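Local structure of serine repeat antigen 5 (Plasmodium falciparum, 6X42) at residues L112-N117 and M137-N142; A57-L62 and P73-A78; G48-S53 and Y120-V125. The protein belongs to the papain family of cysteine proteases and forms a pseudo-zymogen in the malaria parasite, with little or no ordinary protease activity likely. All coordinates share one frame; numbering follows the deposited sequence. Where two conformers were deposited one is given.

How the contacts relate
All three contacts lie in the mostly helical lobe of the papain-like fold, whose helix 53-68 packs on strand 219-230 of the sheet. Segments 48-53, 57-62, 73-78, 112-117, 120-125 and 137-142 follow in that order, so contact 2 is nested inside the loop closed by contact 3, while contacts 1 and 3 cross. Segment 57-62 of contact 2 lies on helix 53-68, which segment 48-53 leads into. The centre of contact 2 is about 10 Å from that of contact 1 and about 15 Å from that of contact 3; contacts 1 and 3 are about 19 Å apart. Backbone bonds of Pro113 and Glu115 join contacts 1 and 2, tying segment 112-117 to the loop that packs on helix 53-68.

Contact 1 (L112-N117 and M137-N142); sequences LPAESN and MNLWDN
Pro113 and Asn138 bring their backbones closest, with their CA atoms 5.2 Å apart, although neither segment is a regular strand. The amide of Leu139 donates to Leu112 O (2.9 Å from Leu139 N), in the carbonyl plane and nearly straight, at 166° at the hydrogen. Two residues back, the carbonyl Met137 O receives a CA-H...O contact from Pro113 CA at 3.4 Å.

Two asparagine side chains complete the link. Asn138 has CG anti to its own backbone N (chi1 -170°), and its OD1 is gripped from opposite faces of the amide plane: Leu112 N lies 3.0 Å from Asn138 OD1 on one face, while Trp140 N on the other makes an Asx turn within a type I beta turn. Its ND2 is held by Gly110 O; with OD1 and ND2 both engaged, the rotation of the amide is restrained. Asn117 works in the reverse direction, its OD1 accepting from Met137 N at 3.1 Å in a more bent bond and, weakly, from Ala114 N.

Apolar groups fill the space alongside. Leu112 CD1 packs obliquely against Trp140, 4.0 Å from Trp140 CB. Ala114 CB is touched by two side chains at about equal range, Met137 SD at 4.0 Å and Leu139 CD1 at 4.1 Å.

Both segments belong to the long connection between helix 99-109 and strand 144-145. Leu112 fits among Ile106 of helix 99-109, Val81 of helix 78-83 and Leu62 of helix 53-68; Trp140 also leans on Ile106, and Leu139 on Arg66 of helix 53-68.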
loop_
_atom_site.group_PDB
_atom_site.type_symbol
_atom_site.label_atom_id
_atom_site.label_comp_id
_atom_site.label_asym_id
_atom_site.label_seq_id
_atom_site.Cartn_x
_atom_site.Cartn_y
_atom_site.Cartn_z
ATOM N N LEU A 112 7.291 -13.384 -9.343
ATOM C CA LEU A 112 6.002 -12.712 -9.208
ATOM C C LEU A 112 5.368 -12.756 -10.580
ATOM O O LEU A 112 5.746 -11.968 -11.467
ATOM C CB LEU A 112 6.143 -11.268 -8.737
ATOM C CG LEU A 112 6.578 -11.131 -7.288
ATOM C CD1 LEU A 112 6.856 -9.665 -7.020
ATOM C CD2 LEU A 112 5.530 -11.713 -6.337
ATOM N N PRO A 113 4.421 -13.652 -10.811
ATOM C CA PRO A 113 3.702 -13.641 -12.078
ATOM C C PRO A 113 2.840 -12.398 -12.205
ATOM O O PRO A 113 2.461 -11.740 -11.231
ATOM C CB PRO A 113 2.819 -14.893 -12.007
ATOM C CG PRO A 113 3.388 -15.741 -10.913
ATOM C CD PRO A 113 3.998 -14.767 -9.946
ATOM N N ALA A 114 2.495 -12.116 -13.443
ATOM C CA ALA A 114 1.534 -11.078 -13.738
ATOM C C ALA A 114 0.115 -11.571 -13.471
ATOM O O ALA A 114 -0.194 -12.766 -13.605
ATOM C CB ALA A 114 1.673 -10.659 -15.201
ATOM N N GLU A 115 -0.745 -10.621 -13.085
ATOM C CA GLU A 115 -2.170 -10.885 -12.933
ATOM C C GLU A 115 -2.736 -11.628 -14.134
ATOM O O GLU A 115 -3.548 -12.541 -13.976
ATOM C CB GLU A 115 -2.894 -9.546 -12.755
ATOM C CG GLU A 115 -4.406 -9.609 -12.733
ATOM C CD GLU A 115 -4.947 -10.232 -11.488
ATOM O OE1 GLU A 115 -4.154 -10.591 -10.617
ATOM O OE2 GLU A 115 -6.179 -10.345 -11.366
ATOM N N SER A 116 -2.361 -11.216 -15.342
ATOM C CA SER A 116 -2.894 -11.856 -16.540
ATOM C C SER A 116 -2.618 -13.354 -16.552
ATOM O O SER A 116 -3.426 -14.136 -17.070
ATOM C CB SER A 116 -2.296 -11.186 -17.776
ATOM O OG SER A 116 -2.739 -9.842 -17.867
ATOM N N ASN A 117 -1.493 -13.781 -15.982
ATOM C CA ASN A 117 -1.118 -15.186 -15.992
ATOM C C ASN A 117 -1.881 -16.014 -14.970
ATOM O O ASN A 117 -2.070 -17.215 -15.166
ATOM C CB ASN A 117 0.376 -15.310 -15.676
ATOM C CG ASN A 117 1.262 -14.595 -16.675
ATOM O OD1 ASN A 117 2.283 -14.021 -16.294
ATOM N ND2 ASN A 117 0.900 -14.643 -17.959
ATOM N N MET A 137 5.221 -14.005 -17.342
ATOM C CA MET A 137 6.147 -12.922 -17.020
ATOM C C MET A 137 6.601 -13.007 -15.567
ATOM O O MET A 137 5.807 -13.314 -14.681
ATOM C CB MET A 137 5.451 -11.562 -17.115
ATOM C CG MET A 137 4.703 -11.237 -18.371
ATOM S SD MET A 137 3.979 -9.572 -18.228
ATOM C CE MET A 137 5.419 -8.541 -17.888
ATOM N N ASN A 138 7.859 -12.666 -15.315
ATOM C CA ASN A 138 8.364 -12.499 -13.949
ATOM C C ASN A 138 8.556 -11.009 -13.688
ATOM O O ASN A 138 9.530 -10.408 -14.151
ATOM C CB ASN A 138 9.678 -13.245 -13.727
ATOM C CG ASN A 138 10.086 -13.282 -12.264
ATOM O OD1 ASN A 138 9.413 -12.706 -11.398
ATOM N ND2 ASN A 138 11.193 -13.960 -11.978
ATOM N N LEU A 139 7.651 -10.421 -12.919
ATOM C CA LEU A 139 7.738 -8.998 -12.612
ATOM C C LEU A 139 8.760 -8.711 -11.527
ATOM O O LEU A 139 8.928 -7.552 -11.134
ATOM C CB LEU A 139 6.357 -8.472 -12.218
ATOM C CG LEU A 139 5.319 -8.603 -13.340
ATOM C CD1 LEU A 139 3.934 -8.266 -12.816
ATOM C CD2 LEU A 139 5.681 -7.710 -14.524
ATOM N N TRP A 140 9.437 -9.745 -11.040
ATOM C CA TRP A 140 10.523 -9.632 -10.083
ATOM C C TRP A 140 11.864 -9.963 -10.721
ATOM O O TRP A 140 12.870 -10.062 -10.019
ATOM C CB TRP A 140 10.250 -10.564 -8.900
ATOM C CG TRP A 140 11.185 -10.362 -7.771
ATOM C CD1 TRP A 140 11.957 -11.307 -7.170
ATOM C CD2 TRP A 140 11.448 -9.134 -7.092
ATOM N NE1 TRP A 140 12.703 -10.742 -6.166
ATOM C CE2 TRP A 140 12.403 -9.407 -6.094
ATOM C CE3 TRP A 140 10.975 -7.827 -7.233
ATOM C CZ2 TRP A 140 12.892 -8.424 -5.246
ATOM C CZ3 TRP A 140 11.470 -6.850 -6.380
ATOM C CH2 TRP A 140 12.406 -7.155 -5.403
ATOM N N ASP A 141 11.903 -10.157 -12.031
ATOM C CA ASP A 141 13.174 -10.380 -12.702
ATOM C C ASP A 141 14.118 -9.214 -12.414
ATOM O O ASP A 141 13.727 -8.045 -12.495
ATOM C CB ASP A 141 12.925 -10.535 -14.201
ATOM C CG ASP A 141 13.992 -11.355 -14.893
ATOM O OD1 ASP A 141 14.255 -11.068 -16.078
ATOM O OD2 ASP A 141 14.569 -12.267 -14.259
ATOM N N ASN A 142 15.354 -9.546 -12.040
ATOM C CA ASN A 142 16.393 -8.589 -11.646
ATOM C C ASN A 142 15.995 -7.705 -10.469
ATOM O O ASN A 142 16.616 -6.662 -10.244
ATOM C CB ASN A 142 16.907 -7.725 -12.808
ATOM C CG ASN A 142 17.018 -8.493 -14.111
ATOM O OD1 ASN A 142 17.768 -9.464 -14.217
ATOM N ND2 ASN A 142 16.284 -8.042 -15.121
#

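Contact 2 (A57-L62 and P73-A78); sequences ASKYHL and PTKISA
Lys59 and Ile76 carry most of this contact, which joins the central helix of the papain-like helical lobe, 53-68, to the loop leading into helix 78-83. The tight part is buried and lies where the two residues run alongside each other. Lys59 CB is 4.0 Å from Ile76 CB, and farther along the helix Ile76 CD1 slots in beside Leu62 CB at 3.9 Å, while also resting on the backbone oxygen Lys59 O at 3.6 Å. Ala78 CB packs against the outer half of the lysine stem, 3.9 Å from Lys59 CD.

Lys59 CG takes the crowded position between backbone N and carbonyl carbon (chi1 87°); beyond it the chain is extended until chi4 turns the terminal NZ aside. The buried ammonium is satisfied by more than one acceptor: besides the carbonyl of Ile76 it forms salt bridges with Glu63 OE2 and Glu45 OE2. Glu63 OE2 also accepts from Ile76 N, so that one carboxylate oxygen ties lysine and loop backbone to the helix.

Toward Lys75 the packing thins and the loop becomes partly exposed. Only a slight touch remains across the contact, with Lys75 CB 4.1 Å from Lys59 NZ. The Lys75 ammonium turns to Gln43 O and shares Glu45 OE2 with Lys59; the two NZ atoms of Lys59 and Lys75 stand 5.1 Å apart, a like-charge proximity that the shared carboxylate would be expected to ease. Lys59 NZ itself sits 2.8 Å from Ile76 O, in the carbonyl plane and on a lone pair of that oxygen.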
loop_
_atom_site.group_PDB
_atom_site.type_symbol
_atom_site.label_atom_id
_atom_site.label_comp_id
_atom_site.label_asym_id
_atom_site.label_seq_id
_atom_site.Cartn_x
_atom_site.Cartn_y
_atom_site.Cartn_z
ATOM N N ALA A 57 -2.051 -4.351 -0.972
ATOM C CA ALA A 57 -1.308 -3.133 -0.648
ATOM C C ALA A 57 0.195 -3.323 -0.854
ATOM O O ALA A 57 0.905 -2.413 -1.316
ATOM C CB ALA A 57 -1.610 -2.713 0.782
ATOM N N SER A 58 0.706 -4.501 -0.501
ATOM C CA SER A 58 2.129 -4.760 -0.663
ATOM C C SER A 58 2.502 -4.822 -2.135
ATOM O O SER A 58 3.526 -4.265 -2.551
ATOM C CB SER A 58 2.519 -6.061 0.036
ATOM O OG SER A 58 2.401 -5.988 1.444
ATOM N N LYS A 59 1.685 -5.497 -2.942
ATOM C CA LYS A 59 2.006 -5.611 -4.359
ATOM C C LYS A 59 1.869 -4.266 -5.064
ATOM O O LYS A 59 2.639 -3.960 -5.986
ATOM C CB LYS A 59 1.176 -6.707 -5.041
ATOM C CG LYS A 59 -0.177 -6.264 -5.561
ATOM C CD LYS A 59 -1.022 -7.442 -6.082
ATOM C CE LYS A 59 -2.276 -6.977 -6.768
ATOM N NZ LYS A 59 -2.014 -6.561 -8.171
ATOM N N TYR A 60 0.892 -3.449 -4.651
ATOM C CA TYR A 60 0.749 -2.130 -5.257
ATOM C C TYR A 60 1.977 -1.266 -4.987
ATOM O O TYR A 60 2.421 -0.519 -5.853
ATOM C CB TYR A 60 -0.511 -1.441 -4.762
ATOM C CG TYR A 60 -0.693 -0.042 -5.293
ATOM C CD1 TYR A 60 -1.224 0.196 -6.566
ATOM C CD2 TYR A 60 -0.288 1.055 -4.544
ATOM C CE1 TYR A 60 -1.410 1.487 -7.040
ATOM C CE2 TYR A 60 -0.465 2.339 -5.004
ATOM C CZ TYR A 60 -1.019 2.562 -6.250
ATOM O OH TYR A 60 -1.197 3.870 -6.655
ATOM N N HIS A 61 2.544 -1.369 -3.785
ATOM C CA HIS A 61 3.776 -0.652 -3.468
ATOM C C HIS A 61 4.906 -1.058 -4.416
ATOM O O HIS A 61 5.636 -0.195 -4.907
ATOM C CB HIS A 61 4.097 -0.876 -1.988
ATOM C CG HIS A 61 5.288 -0.124 -1.470
ATOM N ND1 HIS A 61 5.435 1.241 -1.568
ATOM C CD2 HIS A 61 6.369 -0.560 -0.781
ATOM C CE1 HIS A 61 6.576 1.599 -0.995
ATOM N NE2 HIS A 61 7.148 0.529 -0.483
ATOM N N LEU A 62 5.041 -2.354 -4.719
ATOM C CA LEU A 62 6.013 -2.774 -5.727
ATOM C C LEU A 62 5.634 -2.281 -7.121
ATOM O O LEU A 62 6.520 -1.920 -7.911
ATOM C CB LEU A 62 6.177 -4.291 -5.728
ATOM C CG LEU A 62 6.917 -4.939 -4.579
ATOM C CD1 LEU A 62 7.070 -6.435 -4.856
ATOM C CD2 LEU A 62 8.293 -4.290 -4.397
ATOM N N PRO A 73 2.895 -0.333 -16.290
ATOM C CA PRO A 73 2.000 -0.578 -15.139
ATOM C C PRO A 73 1.346 -1.960 -15.170
ATOM O O PRO A 73 0.123 -2.110 -15.239
ATOM C CB PRO A 73 0.989 0.573 -15.266
ATOM C CG PRO A 73 0.922 0.857 -16.734
ATOM C CD PRO A 73 2.307 0.606 -17.265
ATOM N N THR A 74 2.167 -2.993 -15.077
ATOM C CA THR A 74 1.700 -4.375 -15.152
ATOM C C THR A 74 1.375 -4.869 -13.753
ATOM O O THR A 74 2.199 -4.760 -12.847
ATOM C CB THR A 74 2.796 -5.261 -15.751
ATOM O OG1 THR A 74 3.275 -4.693 -16.967
ATOM C CG2 THR A 74 2.255 -6.646 -16.009
ATOM N N LYS A 75 0.185 -5.421 -13.583
ATOM C CA LYS A 75 -0.237 -5.873 -12.266
ATOM C C LYS A 75 0.418 -7.188 -11.876
ATOM O O LYS A 75 0.512 -8.121 -12.679
ATOM C CB LYS A 75 -1.751 -6.050 -12.221
ATOM C CG LYS A 75 -2.508 -4.766 -12.398
ATOM C CD LYS A 75 -2.133 -3.740 -11.357
ATOM C CE LYS A 75 -3.126 -2.599 -11.296
ATOM N NZ LYS A 75 -4.496 -3.069 -11.016
ATOM N N ILE A 76 0.797 -7.277 -10.591
ATOM C CA ILE A 76 1.268 -8.515 -9.970
ATOM C C ILE A 76 0.081 -9.415 -9.633
ATOM O O ILE A 76 -0.977 -8.935 -9.235
ATOM C CB ILE A 76 2.065 -8.162 -8.699
ATOM C CG1 ILE A 76 3.350 -7.411 -9.068
ATOM C CG2 ILE A 76 2.366 -9.399 -7.856
ATOM C CD1 ILE A 76 4.039 -6.672 -7.912
ATOM N N SER A 77 0.260 -10.737 -9.762
ATOM C CA SER A 77 -0.786 -11.683 -9.378
ATOM C C SER A 77 -0.880 -11.769 -7.860
ATOM O O SER A 77 -0.061 -12.422 -7.210
ATOM C CB SER A 77 -0.450 -13.051 -9.969
ATOM O OG SER A 77 -1.299 -14.059 -9.442
ATOM N N ALA A 78 -1.918 -11.167 -7.279
ATOM C CA ALA A 78 -2.155 -11.339 -5.851
ATOM C C ALA A 78 -2.422 -12.801 -5.519
ATOM O O ALA A 78 -2.071 -13.278 -4.437
ATOM C CB ALA A 78 -3.352 -10.507 -5.402
#

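Contact 3 (G48-S53 and Y120-V125); sequences GNCDTS and YNYVKV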
loop_
_atom_site.group_PDB
_atom_site.type_symbol
_atom_site.label_atom_id
_atom_site.label_comp_id
_atom_site.label_asym_id
_atom_site.label_seq_id
_atom_site.Cartn_x
_atom_site.Cartn_y
_atom_site.Cartn_z
ATOM N N GLY A 48 -12.532 -8.858 -2.843
ATOM C CA GLY A 48 -13.652 -9.733 -2.550
ATOM C C GLY A 48 -13.723 -10.057 -1.071
ATOM O O GLY A 48 -13.264 -9.300 -0.213
ATOM N N ASN A 49 -14.269 -11.226 -0.767
ATOM C CA ASN A 49 -14.583 -11.577 0.615
ATOM C C ASN A 49 -13.532 -12.490 1.254
ATOM O O ASN A 49 -13.857 -13.466 1.931
ATOM C CB ASN A 49 -15.985 -12.170 0.687
ATOM C CG ASN A 49 -17.068 -11.154 0.318
ATOM O OD1 ASN A 49 -16.854 -9.943 0.393
ATOM N ND2 ASN A 49 -18.236 -11.643 -0.088
ATOM N N CYS A 50 -12.256 -12.156 1.058
ATOM C CA CYS A 50 -11.140 -12.739 1.782
ATOM C C CYS A 50 -10.303 -11.603 2.355
ATOM O O CYS A 50 -10.343 -10.473 1.856
ATOM C CB CYS A 50 -10.232 -13.607 0.897
ATOM S SG CYS A 50 -10.987 -15.135 0.309
ATOM N N ASP A 51 -9.543 -11.915 3.403
ATOM C CA ASP A 51 -8.708 -10.922 4.101
ATOM C C ASP A 51 -7.315 -10.872 3.483
ATOM O O ASP A 51 -6.313 -11.261 4.081
ATOM C CB ASP A 51 -8.635 -11.245 5.580
ATOM C CG ASP A 51 -7.904 -10.187 6.384
ATOM O OD1 ASP A 51 -7.628 -9.092 5.851
ATOM O OD2 ASP A 51 -7.631 -10.449 7.577
ATOM N N THR A 52 -7.284 -10.360 2.247
ATOM C CA THR A 52 -6.072 -10.380 1.439
ATOM C C THR A 52 -5.523 -8.982 1.164
ATOM O O THR A 52 -4.645 -8.827 0.306
ATOM C CB THR A 52 -6.312 -11.145 0.133
ATOM O OG1 THR A 52 -7.510 -10.635 -0.436
ATOM C CG2 THR A 52 -6.410 -12.661 0.369
ATOM N N SER A 53 -5.970 -7.968 1.909
ATOM C CA SER A 53 -5.453 -6.620 1.676
ATOM C C SER A 53 -3.941 -6.543 1.850
ATOM O O SER A 53 -3.291 -5.716 1.200
ATOM C CB SER A 53 -6.129 -5.592 2.581
ATOM O OG SER A 53 -5.736 -5.738 3.945
ATOM N N TYR A 120 -7.049 -12.930 -10.322
ATOM C CA TYR A 120 -7.643 -13.051 -8.998
ATOM C C TYR A 120 -9.133 -13.364 -9.045
ATOM O O TYR A 120 -9.907 -12.720 -9.753
ATOM C CB TYR A 120 -7.420 -11.765 -8.210
ATOM C CG TYR A 120 -7.819 -11.821 -6.755
ATOM C CD1 TYR A 120 -6.958 -12.354 -5.795
ATOM C CD2 TYR A 120 -9.052 -11.336 -6.338
ATOM C CE1 TYR A 120 -7.298 -12.373 -4.448
ATOM C CE2 TYR A 120 -9.419 -11.373 -5.008
ATOM C CZ TYR A 120 -8.539 -11.878 -4.053
ATOM O OH TYR A 120 -8.856 -11.900 -2.711
ATOM N N ASN A 121 -9.534 -14.324 -8.231
ATOM C CA ASN A 121 -10.926 -14.515 -7.853
ATOM C C ASN A 121 -10.826 -14.947 -6.409
ATOM O O ASN A 121 -10.090 -15.894 -6.105
ATOM C CB ASN A 121 -11.626 -15.582 -8.726
ATOM C CG ASN A 121 -13.124 -15.716 -8.449
ATOM O OD1 ASN A 121 -13.579 -15.507 -7.323
ATOM N ND2 ASN A 121 -13.894 -16.095 -9.481
ATOM N N TYR A 122 -11.551 -14.265 -5.526
ATOM C CA TYR A 122 -11.370 -14.542 -4.110
ATOM C C TYR A 122 -11.697 -15.988 -3.782
ATOM O O TYR A 122 -11.180 -16.523 -2.799
ATOM C CB TYR A 122 -12.168 -13.585 -3.226
ATOM C CG TYR A 122 -13.643 -13.893 -3.099
ATOM C CD1 TYR A 122 -14.133 -14.604 -2.004
ATOM C CD2 TYR A 122 -14.551 -13.474 -4.052
ATOM C CE1 TYR A 122 -15.485 -14.904 -1.884
ATOM C CE2 TYR A 122 -15.892 -13.770 -3.926
ATOM C CZ TYR A 122 -16.362 -14.483 -2.846
ATOM O OH TYR A 122 -17.717 -14.772 -2.757
ATOM N N VAL A 123 -12.548 -16.649 -4.578
ATOM C CA VAL A 123 -12.924 -18.026 -4.265
ATOM C C VAL A 123 -11.775 -19.013 -4.452
ATOM O O VAL A 123 -11.859 -20.162 -3.993
ATOM C CB VAL A 123 -14.157 -18.524 -5.055
ATOM C CG1 VAL A 123 -15.324 -17.590 -4.923
ATOM C CG2 VAL A 123 -13.817 -18.787 -6.527
ATOM N N LYS A 124 -10.706 -18.591 -5.135
ATOM C CA LYS A 124 -9.526 -19.409 -5.365
ATOM C C LYS A 124 -8.433 -19.176 -4.324
ATOM O O LYS A 124 -7.392 -19.837 -4.387
ATOM C CB LYS A 124 -8.964 -19.127 -6.759
ATOM C CG LYS A 124 -9.922 -19.471 -7.854
ATOM C CD LYS A 124 -9.228 -19.340 -9.186
ATOM C CE LYS A 124 -10.114 -19.632 -10.364
ATOM N NZ LYS A 124 -9.245 -19.726 -11.587
ATOM N N VAL A 125 -8.618 -18.243 -3.399
ATOM C CA VAL A 125 -7.627 -17.984 -2.362
ATOM C C VAL A 125 -7.576 -19.204 -1.452
ATOM O O VAL A 125 -8.572 -19.545 -0.806
ATOM C CB VAL A 125 -7.982 -16.702 -1.601
ATOM C CG1 VAL A 125 -7.094 -16.554 -0.372
ATOM C CG2 VAL A 125 -7.838 -15.514 -2.525
#
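Asn49 presents its backbone amide to the flat face of Tyr122: Asn49 N lies 3.5 Å above the plane of the Tyr122 ring, offset toward the rim. The opposite face is covered over its centre by Val123 CG1, so the ring is sandwiched between a peptide nitrogen and a methyl group. Tyr122 CG stands between its backbone N and carbonyl carbon (chi1 79°), which starts the ring off toward this spot. The Asn49 side chain then runs beside the ring in the same direction, with its CB 3.8 Å from Tyr122 CE1 and its amide plane turned 59° from that of the ring. Gly48, at a positive phi, comes within 4.1 Å of Tyr122 CD2 through its CA, an approach that the lack of a side chain permits.

Cys50 takes the edge. Its SG lies near the ring plane, 5.3 Å from the Tyr122 centroid, a sulfur-aromatic contact, and is also 3.9 Å from Val125 CB. The same sulfur is bonded to Cys93, so the Cys50 end of the disulfide packs against Tyr122 and Val125.

Deeper in, Thr52 and Tyr120 meet tip to tip, Thr52 OG1 donating to Tyr120 OH at 2.9 Å. That phenol oxygen also bonds to Gln47 O, and the Tyr120 ring packs edge-to-face with Phe56. Beside this pair Thr52 CG2 touches Val125 CG1 at 4.0 Å.

The order Gln47, Gly48, Cys50 and then Ser53 at the start of helix 53-68 matches that of the active-site segment of papain-like proteases, where the Cys50-Cys93 disulfide is a family hallmark; by this match Ser53 stands where the catalytic cysteine usually is, consistent with a pseudo-zymogen.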